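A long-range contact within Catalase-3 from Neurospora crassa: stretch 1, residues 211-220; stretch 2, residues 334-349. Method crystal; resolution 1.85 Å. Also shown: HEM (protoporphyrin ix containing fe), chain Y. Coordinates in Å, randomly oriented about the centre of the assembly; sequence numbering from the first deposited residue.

Stretch 1 211-220: IHTFRLVTED
Stretch 2 (334-349) VRGVDFTEDPLLQGRL

Residues that touch across the two stretches are at least 116 apart in sequence; the contact buries 847 Å², both sides summed. At the apolar centre, L345 (chi1 163°, chi2 66°) lies in the first turn of a helix that continues beyond L349 and points toward stretch 1. Its CB sits 3.4 Å from the centroid of the H212 ring, 4° off the normal, a CH-pi contact over one face, while its CD1 reaches F214 CE2 at 3.8 Å. F214 (chi1 m, chi2 85°) also meets F339 edge to edge, CE2 to CD1 4.5 Å.

H212 (chi1 m, chi2 -68°) is flat enough to pack under L345 yet keeps both nitrogens at its edge for polar partners. ND1 donates to D342 OD2 (2.8 Å), and NE2 accepts from R348 NH1 (2.9 Å), whose guanidinium lays a face over the heme near C1B. The other oxygen of D342, OD1, accepts from L344 N (2.7 Å) and L345 N (3.0 Å), so one carboxylate caps the helix through OD1 and accepts from H212 through OD2. T340 (chi1 p) donates from OG1 to T213 O (2.7 Å); T340 N, also buried by the contact, has no partner in the model.

Beyond this, the strand ending at V217 and the short strand V337-D338 run antiparallel. R215 pairs with D338 (CA-CA 4.8 Å) through R215 N to D338 O (2.9 Å) and D338 N to R215 O (2.8 Å); L216 and V337 form a non-hydrogen-bonded pair, L216 CA to V337 CA 4.7 Å, their side chains on the opposite face from those of R215 and D338. V217 N then donates to G336 O (2.9 Å). G336, in the type II turn V334-V337, has phi/psi 106/-11, where a CB would jam against the preceding carbonyl.

At the polar edge, R215 (m, t, t) extends NH1 to F339 O (3.3 Å) and, in a salt bridge, E341 OE1 (3.1 Å). Extended R335 (t, t, t) forms another, NH2 to E219 OE1 at 2.5 Å.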

# COMPACT_ATOMS: atom_id res chain seq x y z
N ILE C 211 22.63 -19.27 15.06
CA ILE C 211 22.98 -20.13 13.91
C ILE C 211 24.26 -19.69 13.19
O ILE C 211 25.24 -20.43 13.15
CB ILE C 211 21.84 -20.29 12.90
CG1 ILE C 211 20.61 -20.89 13.59
CG2 ILE C 211 22.29 -21.18 11.71
CD1 ILE C 211 19.63 -21.53 12.64
N HIS C 212 24.26 -18.50 12.61
CA HIS C 212 25.45 -18.03 11.91
C HIS C 212 26.58 -17.74 12.85
O HIS C 212 26.38 -17.29 13.97
CB HIS C 212 25.18 -16.75 11.14
CG HIS C 212 23.93 -16.78 10.32
ND1 HIS C 212 23.80 -17.58 9.20
CD2 HIS C 212 22.77 -16.09 10.43
CE1 HIS C 212 22.60 -17.38 8.66
NE2 HIS C 212 21.96 -16.49 9.39
N THR C 213 27.79 -17.95 12.34
CA THR C 213 28.96 -17.32 12.92
C THR C 213 28.87 -15.83 12.62
O THR C 213 28.65 -15.43 11.47
CB THR C 213 30.25 -17.89 12.31
OG1 THR C 213 30.20 -19.33 12.35
CG2 THR C 213 31.48 -17.39 13.09
N PHE C 214 29.00 -15.02 13.66
CA PHE C 214 29.14 -13.57 13.53
C PHE C 214 30.54 -13.20 13.99
O PHE C 214 31.38 -14.09 14.20
CB PHE C 214 28.08 -12.84 14.36
CG PHE C 214 26.68 -12.98 13.82
CD1 PHE C 214 25.90 -14.08 14.14
CD2 PHE C 214 26.14 -12.01 12.98
CE1 PHE C 214 24.62 -14.22 13.65
CE2 PHE C 214 24.84 -12.13 12.48
CZ PHE C 214 24.09 -13.25 12.81
N ARG C 215 30.81 -11.91 14.12
CA ARG C 215 32.07 -11.45 14.68
C ARG C 215 31.85 -10.50 15.85
O ARG C 215 31.00 -9.61 15.79
CB ARG C 215 32.92 -10.74 13.62
CG ARG C 215 33.55 -11.68 12.59
CD ARG C 215 34.26 -10.91 11.47
NE ARG C 215 35.21 -11.79 10.79
CZ ARG C 215 35.07 -12.23 9.54
NH1 ARG C 215 34.02 -11.85 8.82
NH2 ARG C 215 35.98 -13.04 9.02
N LEU C 216 32.62 -10.70 16.91
CA LEU C 216 32.73 -9.68 17.96
C LEU C 216 33.98 -8.88 17.64
O LEU C 216 35.00 -9.45 17.26
CB LEU C 216 32.83 -10.31 19.35
CG LEU C 216 31.61 -11.11 19.82
CD1 LEU C 216 31.82 -11.56 21.27
CD2 LEU C 216 30.34 -10.26 19.69
N VAL C 217 33.88 -7.56 17.79
CA VAL C 217 34.95 -6.65 17.40
C VAL C 217 35.20 -5.67 18.54
O VAL C 217 34.27 -5.03 19.03
CB VAL C 217 34.60 -5.88 16.12
CG1 VAL C 217 35.78 -5.02 15.66
CG2 VAL C 217 34.19 -6.85 15.03
N THR C 218 36.46 -5.58 18.98
CA THR C 218 36.80 -4.67 20.06
C THR C 218 37.07 -3.27 19.50
O THR C 218 37.17 -3.10 18.29
CB THR C 218 38.07 -5.13 20.82
OG1 THR C 218 39.16 -5.23 19.90
CG2 THR C 218 37.85 -6.48 21.48
N GLU C 219 37.23 -2.29 20.39
CA GLU C 219 37.49 -0.90 19.99
C GLU C 219 38.65 -0.76 19.00
O GLU C 219 38.60 0.07 18.09
CB GLU C 219 37.80 -0.03 21.20
CG GLU C 219 36.76 -0.05 22.30
CD GLU C 219 35.41 0.49 21.85
OE1 GLU C 219 35.33 1.03 20.72
OE2 GLU C 219 34.44 0.38 22.63
N ASP C 220 39.71 -1.55 19.19
CA ASP C 220 40.90 -1.41 18.36
C ASP C 220 40.77 -2.16 17.04
O ASP C 220 41.66 -2.12 16.19
CB ASP C 220 42.15 -1.86 19.14
CG ASP C 220 42.18 -3.35 19.37
OD1 ASP C 220 41.20 -4.03 19.00
OD2 ASP C 220 43.18 -3.84 19.93
N VAL C 334 25.08 -3.41 15.76
CA VAL C 334 25.63 -2.29 16.52
C VAL C 334 27.16 -2.36 16.56
O VAL C 334 27.75 -3.42 16.34
CB VAL C 334 25.08 -2.26 17.97
CG1 VAL C 334 23.56 -2.09 17.98
CG2 VAL C 334 25.47 -3.55 18.70
N ARG C 335 27.80 -1.22 16.84
CA ARG C 335 29.25 -1.18 17.05
C ARG C 335 29.66 -2.29 18.01
O ARG C 335 29.06 -2.44 19.07
CB ARG C 335 29.65 0.16 17.65
CG ARG C 335 31.15 0.32 17.88
CD ARG C 335 31.46 1.67 18.52
NE ARG C 335 32.86 1.80 18.93
CZ ARG C 335 33.78 2.46 18.23
NH1 ARG C 335 33.46 3.04 17.08
NH2 ARG C 335 35.03 2.53 18.68
N GLY C 336 30.69 -3.05 17.64
CA GLY C 336 31.14 -4.16 18.45
C GLY C 336 30.77 -5.53 17.88
O GLY C 336 31.26 -6.55 18.34
N VAL C 337 29.90 -5.54 16.87
CA VAL C 337 29.48 -6.77 16.24
C VAL C 337 29.62 -6.58 14.73
O VAL C 337 29.43 -5.47 14.24
CB VAL C 337 28.01 -7.10 16.59
CG1 VAL C 337 27.58 -8.43 15.97
CG2 VAL C 337 27.80 -7.12 18.10
N ASP C 338 29.95 -7.66 14.01
CA ASP C 338 30.03 -7.62 12.55
C ASP C 338 29.49 -8.90 11.92
O ASP C 338 29.29 -9.91 12.62
CB ASP C 338 31.48 -7.39 12.09
CG ASP C 338 31.56 -6.88 10.65
OD1 ASP C 338 30.52 -6.50 10.08
OD2 ASP C 338 32.68 -6.83 10.08
N PHE C 339 29.27 -8.87 10.61
CA PHE C 339 28.77 -10.02 9.87
C PHE C 339 29.92 -10.94 9.47
O PHE C 339 31.08 -10.56 9.57
CB PHE C 339 28.05 -9.57 8.60
CG PHE C 339 26.97 -8.56 8.85
CD1 PHE C 339 25.83 -8.91 9.55
CD2 PHE C 339 27.10 -7.25 8.40
CE1 PHE C 339 24.83 -7.97 9.79
CE2 PHE C 339 26.11 -6.31 8.65
CZ PHE C 339 24.97 -6.67 9.34
N THR C 340 29.58 -12.14 9.02
CA THR C 340 30.54 -12.95 8.30
C THR C 340 30.01 -13.24 6.91
O THR C 340 28.86 -12.94 6.57
CB THR C 340 30.86 -14.29 8.98
OG1 THR C 340 29.70 -15.12 8.95
CG2 THR C 340 31.35 -14.08 10.42
N GLU C 341 30.88 -13.87 6.12
CA GLU C 341 30.61 -14.18 4.74
C GLU C 341 29.76 -15.45 4.58
O GLU C 341 29.84 -16.12 3.55
CB GLU C 341 31.93 -14.33 3.98
CG GLU C 341 32.70 -13.02 3.82
CD GLU C 341 33.48 -12.60 5.06
OE1 GLU C 341 33.36 -13.26 6.12
OE2 GLU C 341 34.23 -11.60 4.98
N ASP C 342 28.96 -15.75 5.59
CA ASP C 342 28.02 -16.86 5.54
C ASP C 342 26.97 -16.48 4.50
O ASP C 342 26.23 -15.51 4.69
CB ASP C 342 27.42 -17.01 6.94
CG ASP C 342 26.24 -17.96 7.01
OD1 ASP C 342 25.42 -18.05 6.06
OD2 ASP C 342 26.13 -18.62 8.06
N PRO C 343 26.93 -17.20 3.36
CA PRO C 343 26.05 -16.79 2.26
C PRO C 343 24.56 -16.82 2.62
O PRO C 343 23.75 -16.24 1.91
CB PRO C 343 26.34 -17.84 1.17
CG PRO C 343 27.71 -18.37 1.51
CD PRO C 343 27.76 -18.36 3.01
N LEU C 344 24.21 -17.48 3.71
CA LEU C 344 22.82 -17.49 4.11
C LEU C 344 22.52 -16.20 4.88
O LEU C 344 21.55 -15.52 4.60
CB LEU C 344 22.51 -18.72 4.96
CG LEU C 344 21.05 -18.93 5.35
CD1 LEU C 344 20.22 -19.36 4.14
CD2 LEU C 344 20.98 -19.96 6.48
N LEU C 345 23.39 -15.88 5.83
CA LEU C 345 23.26 -14.64 6.57
C LEU C 345 23.28 -13.45 5.62
O LEU C 345 22.47 -12.52 5.74
CB LEU C 345 24.42 -14.51 7.56
CG LEU C 345 24.64 -13.11 8.11
CD1 LEU C 345 23.46 -12.71 8.96
CD2 LEU C 345 25.92 -13.09 8.92
N GLN C 346 24.20 -13.50 4.67
CA GLN C 346 24.37 -12.43 3.68
C GLN C 346 23.06 -11.97 3.02
O GLN C 346 22.78 -10.76 2.94
CB GLN C 346 25.40 -12.85 2.63
CG GLN C 346 26.81 -12.94 3.19
CD GLN C 346 27.48 -11.57 3.28
OE1 GLN C 346 27.50 -10.81 2.32
NE2 GLN C 346 28.06 -11.26 4.45
N GLY C 347 22.27 -12.92 2.55
CA GLY C 347 21.02 -12.59 1.90
C GLY C 347 19.90 -12.20 2.86
O GLY C 347 18.99 -11.45 2.49
N ARG C 348 19.97 -12.69 4.09
CA ARG C 348 19.00 -12.30 5.11
C ARG C 348 19.00 -10.79 5.31
O ARG C 348 17.95 -10.18 5.48
CB ARG C 348 19.27 -13.00 6.44
CG ARG C 348 19.00 -14.50 6.41
CD ARG C 348 19.26 -15.14 7.77
NE ARG C 348 18.25 -14.78 8.76
CZ ARG C 348 18.45 -14.85 10.07
NH1 ARG C 348 19.63 -15.25 10.55
NH2 ARG C 348 17.47 -14.52 10.90
N LEU C 349 20.19 -10.18 5.27
CA LEU C 349 20.32 -8.75 5.54
C LEU C 349 19.43 -7.96 4.60
O LEU C 349 18.76 -6.98 5.00
CB LEU C 349 21.78 -8.31 5.38
CG LEU C 349 22.76 -9.05 6.28
CD1 LEU C 349 24.21 -8.52 6.13
CD2 LEU C 349 22.29 -8.99 7.73
CHA HEM Y . 11.34 -14.21 9.80
CHB HEM Y . 14.89 -16.87 11.81
CHC HEM Y . 16.73 -17.67 7.40
CHD HEM Y . 13.75 -14.33 5.54
C1A HEM Y . 12.11 -14.89 10.73
C2A HEM Y . 11.85 -14.99 12.16
C3A HEM Y . 12.82 -15.74 12.71
C4A HEM Y . 13.74 -16.12 11.65
CMA HEM Y . 12.99 -16.12 14.20
CAA HEM Y . 10.62 -14.37 12.89
CBA HEM Y . 10.97 -13.06 13.58
CGA HEM Y . 9.77 -12.59 14.35
O1A HEM Y . 9.13 -11.59 13.93
O2A HEM Y . 9.43 -13.22 15.39
C1B HEM Y . 15.74 -17.27 10.79
C2B HEM Y . 17.00 -17.97 10.96
C3B HEM Y . 17.50 -18.21 9.74
C4B HEM Y . 16.59 -17.65 8.77
CMB HEM Y . 17.57 -18.35 12.35
CAB HEM Y . 18.84 -18.89 9.35
CBB HEM Y . 19.88 -18.88 10.20
C1C HEM Y . 16.14 -16.77 6.54
C2C HEM Y . 16.58 -16.45 5.19
C3C HEM Y . 15.73 -15.55 4.70
C4C HEM Y . 14.76 -15.23 5.72
CMC HEM Y . 17.78 -17.10 4.47
CAC HEM Y . 15.77 -14.85 3.33
CBC HEM Y . 16.95 -14.59 2.76
C1D HEM Y . 12.82 -14.00 6.49
C2D HEM Y . 11.76 -13.05 6.28
C3D HEM Y . 11.01 -13.02 7.60
C4D HEM Y . 11.70 -13.93 8.48
CMD HEM Y . 11.47 -12.27 4.98
CAD HEM Y . 9.78 -12.16 7.93
CBD HEM Y . 10.29 -10.91 8.65
CGD HEM Y . 9.15 -9.97 8.90
O1D HEM Y . 9.28 -9.11 9.81
O2D HEM Y . 8.10 -10.10 8.21
NA HEM Y . 13.27 -15.59 10.46
NB HEM Y . 15.53 -17.09 9.45
NC HEM Y . 15.03 -16.00 6.82
ND HEM Y . 12.76 -14.49 7.79
FE HEM Y . 14.21 -15.73 8.68
O HOH W 1 27.89 -19.57 9.99
O HOH W 2 35.66 -14.85 6.69
O HOH W 3 38.35 2.87 18.72